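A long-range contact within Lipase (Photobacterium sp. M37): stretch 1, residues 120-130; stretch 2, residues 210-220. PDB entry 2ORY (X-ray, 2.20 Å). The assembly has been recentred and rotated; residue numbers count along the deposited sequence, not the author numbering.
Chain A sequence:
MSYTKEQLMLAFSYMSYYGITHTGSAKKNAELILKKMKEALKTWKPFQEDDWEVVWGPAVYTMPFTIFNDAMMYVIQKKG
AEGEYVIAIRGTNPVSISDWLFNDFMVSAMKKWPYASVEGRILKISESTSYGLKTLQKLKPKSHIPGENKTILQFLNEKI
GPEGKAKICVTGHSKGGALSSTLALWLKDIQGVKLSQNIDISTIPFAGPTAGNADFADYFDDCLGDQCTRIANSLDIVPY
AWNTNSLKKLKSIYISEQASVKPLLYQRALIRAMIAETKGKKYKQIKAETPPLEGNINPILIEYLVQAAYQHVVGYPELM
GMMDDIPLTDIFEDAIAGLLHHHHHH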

# COMPACT_ATOMS: atom_id res chain seq x y z
N GLY A 120 17.18 13.74 -19.91
CA GLY A 120 18.27 13.80 -18.96
C GLY A 120 17.97 13.17 -17.62
O GLY A 120 18.61 13.53 -16.62
N ARG A 121 17.01 12.25 -17.57
CA ARG A 121 16.66 11.55 -16.33
C ARG A 121 16.59 10.04 -16.57
O ARG A 121 16.30 9.59 -17.68
CB ARG A 121 15.31 12.04 -15.78
CG ARG A 121 15.23 13.52 -15.51
CD ARG A 121 16.21 13.96 -14.43
NE ARG A 121 16.24 15.42 -14.30
CZ ARG A 121 16.99 16.09 -13.43
NH1 ARG A 121 17.79 15.43 -12.59
NH2 ARG A 121 16.96 17.42 -13.40
N ILE A 122 16.88 9.26 -15.53
CA ILE A 122 16.83 7.82 -15.63
C ILE A 122 15.88 7.30 -14.54
O ILE A 122 16.30 7.06 -13.41
CB ILE A 122 18.22 7.18 -15.42
CG1 ILE A 122 19.18 7.60 -16.53
CG2 ILE A 122 18.10 5.68 -15.45
CD1 ILE A 122 19.66 9.02 -16.43
N LEU A 123 14.61 7.16 -14.90
CA LEU A 123 13.58 6.69 -13.97
C LEU A 123 13.65 5.19 -13.86
O LEU A 123 13.58 4.49 -14.86
CB LEU A 123 12.18 7.06 -14.47
CG LEU A 123 11.79 8.53 -14.55
CD1 LEU A 123 12.77 9.28 -15.44
CD2 LEU A 123 10.37 8.64 -15.08
N LYS A 124 13.79 4.71 -12.63
CA LYS A 124 13.87 3.29 -12.39
C LYS A 124 13.13 2.88 -11.12
O LYS A 124 13.08 3.62 -10.13
CB LYS A 124 15.32 2.83 -12.29
CG LYS A 124 16.07 2.86 -13.60
CD LYS A 124 17.49 2.32 -13.45
CE LYS A 124 18.26 2.37 -14.77
NZ LYS A 124 19.67 1.94 -14.63
N ILE A 125 12.55 1.69 -11.17
CA ILE A 125 11.85 1.13 -10.04
C ILE A 125 12.52 -0.20 -9.69
O ILE A 125 13.19 -0.81 -10.54
CB ILE A 125 10.36 0.88 -10.37
CG1 ILE A 125 10.24 0.02 -11.62
CG2 ILE A 125 9.66 2.21 -10.55
CD1 ILE A 125 8.81 -0.35 -11.95
N SER A 126 12.37 -0.65 -8.46
CA SER A 126 12.97 -1.92 -8.06
C SER A 126 12.24 -3.02 -8.82
O SER A 126 11.08 -2.85 -9.19
CB SER A 126 12.77 -2.16 -6.57
OG SER A 126 11.38 -2.36 -6.31
N GLU A 127 12.90 -4.15 -9.05
CA GLU A 127 12.26 -5.26 -9.72
C GLU A 127 11.16 -5.73 -8.80
O GLU A 127 10.12 -6.22 -9.24
CB GLU A 127 13.25 -6.40 -9.97
CG GLU A 127 14.36 -6.08 -10.95
CD GLU A 127 15.08 -7.34 -11.42
OE1 GLU A 127 15.23 -8.27 -10.60
OE2 GLU A 127 15.49 -7.39 -12.60
N SER A 128 11.40 -5.57 -7.51
CA SER A 128 10.44 -5.93 -6.48
C SER A 128 9.07 -5.30 -6.78
O SER A 128 8.06 -6.00 -6.89
CB SER A 128 10.95 -5.46 -5.12
OG SER A 128 10.17 -5.97 -4.08
N THR A 129 9.03 -3.98 -6.91
CA THR A 129 7.75 -3.33 -7.20
C THR A 129 7.34 -3.62 -8.65
O THR A 129 6.15 -3.77 -8.95
CB THR A 129 7.80 -1.78 -6.96
OG1 THR A 129 8.54 -1.15 -8.01
CG2 THR A 129 8.46 -1.46 -5.62
N SER A 130 8.32 -3.71 -9.55
CA SER A 130 8.02 -4.02 -10.95
C SER A 130 7.22 -5.32 -11.06
O SER A 130 6.20 -5.38 -11.75
CB SER A 130 9.33 -4.11 -11.76
OG SER A 130 9.06 -4.40 -13.13
N THR A 210 9.94 2.81 -0.39
CA THR A 210 10.26 3.43 -1.67
C THR A 210 10.12 2.46 -2.83
O THR A 210 10.77 1.41 -2.85
CB THR A 210 11.72 3.96 -1.72
OG1 THR A 210 12.62 2.90 -1.38
CG2 THR A 210 11.93 5.14 -0.74
N ALA A 211 9.29 2.81 -3.80
CA ALA A 211 9.12 1.95 -4.97
C ALA A 211 10.29 2.08 -5.94
O ALA A 211 10.67 1.09 -6.55
CB ALA A 211 7.83 2.29 -5.71
N GLY A 212 10.86 3.28 -6.09
CA GLY A 212 11.94 3.46 -7.05
C GLY A 212 12.97 4.53 -6.71
O GLY A 212 13.10 4.93 -5.55
N ASN A 213 13.72 5.00 -7.72
CA ASN A 213 14.78 5.99 -7.47
C ASN A 213 14.33 7.44 -7.47
O ASN A 213 13.16 7.74 -7.75
CB ASN A 213 15.94 5.80 -8.45
CG ASN A 213 15.56 6.07 -9.90
OD1 ASN A 213 14.51 6.67 -10.20
ND2 ASN A 213 16.41 5.64 -10.82
N ALA A 214 15.26 8.34 -7.14
CA ALA A 214 14.98 9.77 -7.08
C ALA A 214 14.30 10.31 -8.34
O ALA A 214 13.29 11.00 -8.25
CB ALA A 214 16.27 10.56 -6.80
N ASP A 215 14.87 9.98 -9.50
CA ASP A 215 14.30 10.42 -10.77
C ASP A 215 12.86 9.90 -10.97
O ASP A 215 12.04 10.60 -11.55
CB ASP A 215 15.17 9.97 -11.96
CG ASP A 215 16.43 10.82 -12.12
OD1 ASP A 215 16.56 11.83 -11.40
OD2 ASP A 215 17.28 10.48 -12.98
N PHE A 216 12.57 8.69 -10.49
CA PHE A 216 11.21 8.13 -10.60
C PHE A 216 10.30 8.90 -9.66
O PHE A 216 9.21 9.32 -10.04
CB PHE A 216 11.19 6.64 -10.18
CG PHE A 216 9.80 6.09 -9.97
CD1 PHE A 216 9.06 5.60 -11.04
CD2 PHE A 216 9.22 6.08 -8.70
CE1 PHE A 216 7.76 5.10 -10.85
CE2 PHE A 216 7.93 5.59 -8.50
CZ PHE A 216 7.20 5.10 -9.58
N ALA A 217 10.76 9.06 -8.42
CA ALA A 217 10.03 9.78 -7.39
C ALA A 217 9.79 11.24 -7.79
O ALA A 217 8.71 11.78 -7.55
CB ALA A 217 10.81 9.72 -6.06
N ASP A 218 10.79 11.89 -8.38
CA ASP A 218 10.60 13.28 -8.80
C ASP A 218 9.58 13.36 -9.96
O ASP A 218 8.75 14.25 -10.02
CB ASP A 218 11.93 13.91 -9.22
CG ASP A 218 12.83 14.25 -8.03
OD1 ASP A 218 12.30 14.42 -6.90
OD2 ASP A 218 14.06 14.35 -8.22
N TYR A 219 9.65 12.41 -10.88
CA TYR A 219 8.68 12.41 -11.96
C TYR A 219 7.29 12.21 -11.36
O TYR A 219 6.34 12.92 -11.70
CB TYR A 219 8.97 11.30 -12.95
CG TYR A 219 7.90 11.16 -13.99
CD1 TYR A 219 7.69 12.16 -14.95
CD2 TYR A 219 7.07 10.04 -14.01
CE1 TYR A 219 6.68 12.04 -15.90
CE2 TYR A 219 6.06 9.91 -14.96
CZ TYR A 219 5.87 10.91 -15.89
OH TYR A 219 4.84 10.79 -16.80
N PHE A 220 7.16 11.25 -10.45
CA PHE A 220 5.87 11.00 -9.79
C PHE A 220 5.30 12.28 -9.14
O PHE A 220 4.12 12.59 -9.29
CB PHE A 220 6.02 9.93 -8.70
CG PHE A 220 4.75 9.63 -7.97
CD1 PHE A 220 3.90 8.63 -8.42
CD2 PHE A 220 4.39 10.38 -6.86
CE1 PHE A 220 2.69 8.38 -7.76
CE2 PHE A 220 3.19 10.14 -6.20
CZ PHE A 220 2.34 9.14 -6.65

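The strongest polar contacts join the backbone of residues 122-126 to the segment 211-213 and the first turn of the helix that follows it. Asn 213 N donates to Lys 124 O over 2.8 Å with an N-H...O angle of 163°, and Ser 126 N donates to Ala 211 O over 3.1 Å at 175°. These two nearly straight bonds flank Ile 125 and Gly 212, whose CA atoms lie 3.8 Å apart, and they define a single beta bridge rather than an extended sheet.

Gly 212 suits this close approach. Its CA lies 3.3 Å from Lys 124 O, and an ideal CB built on it would fall 2.5 Å from Lys 124 O, a clash, and 3.1 Å from Ile 125 CG2, which is tight. The absence of a side chain therefore lets the two backbones meet.

Beyond the bridge, side chains of the second stretch take over the pairing with backbone groups of the first. The carboxylate of Asp 215 accepts from the main chain of Ile 122, with N to OD2 at 2.9 Å and an angle of 170°. Asn 213 uses both ends of its amide: ND2 donates to Ile 122 O over 3.0 Å at 149°, while OD1 accepts a weak bond from Lys 124 N, 3.2 Å long at 165°. The same OD1 also accepts from Phe 216 N at 2.8 Å, which makes Asn 213 the N-cap of the helix beginning at Ala 214. One side chain thus caps its own helix and binds the backbone of the first stretch on both sides of Leu 123.

The first stretch has a comparable cap. Ser 126 OG accepts from Thr 129 N at 2.9 Å and 170°, so the residue that closes the bridge through its backbone N also caps the helix that follows it. Beside it, the methyl CG2 of Thr 129 approaches the CB of Ala 211 to 3.8 Å.

Charge adds a looser contact at the exposed end. Arg 121 NH1 and Asp 215 OD1 form a long salt bridge of 4.0 Å, with the carboxylate oxygen oblique to the guanidinium. The separation implies electrostatic attraction without a close ion pair, whereas OD2 of the same aspartate makes the short bond to Ile 122 N.

Apolar packing completes the interface. Ile 125 CG2 lies over one face of the Phe 216 ring, 3.7 Å from its centroid and 22° off the ring normal, as expected for a CH-pi contact; its nearest ring atom is CE1, at 3.5 Å. Leu 123 lies along the helix: its CG is 3.7 Å from Asp 215 O and 4.0 Å from Phe 216 CA, and its CD2 reaches Tyr 219 CB at 3.7 Å. The buried leucine thus spans about one helical turn, meeting residues 215, 216 and 219. Together the two stretches bury 548 Å², counting both sides, across a separation of at least 82 residues in sequence.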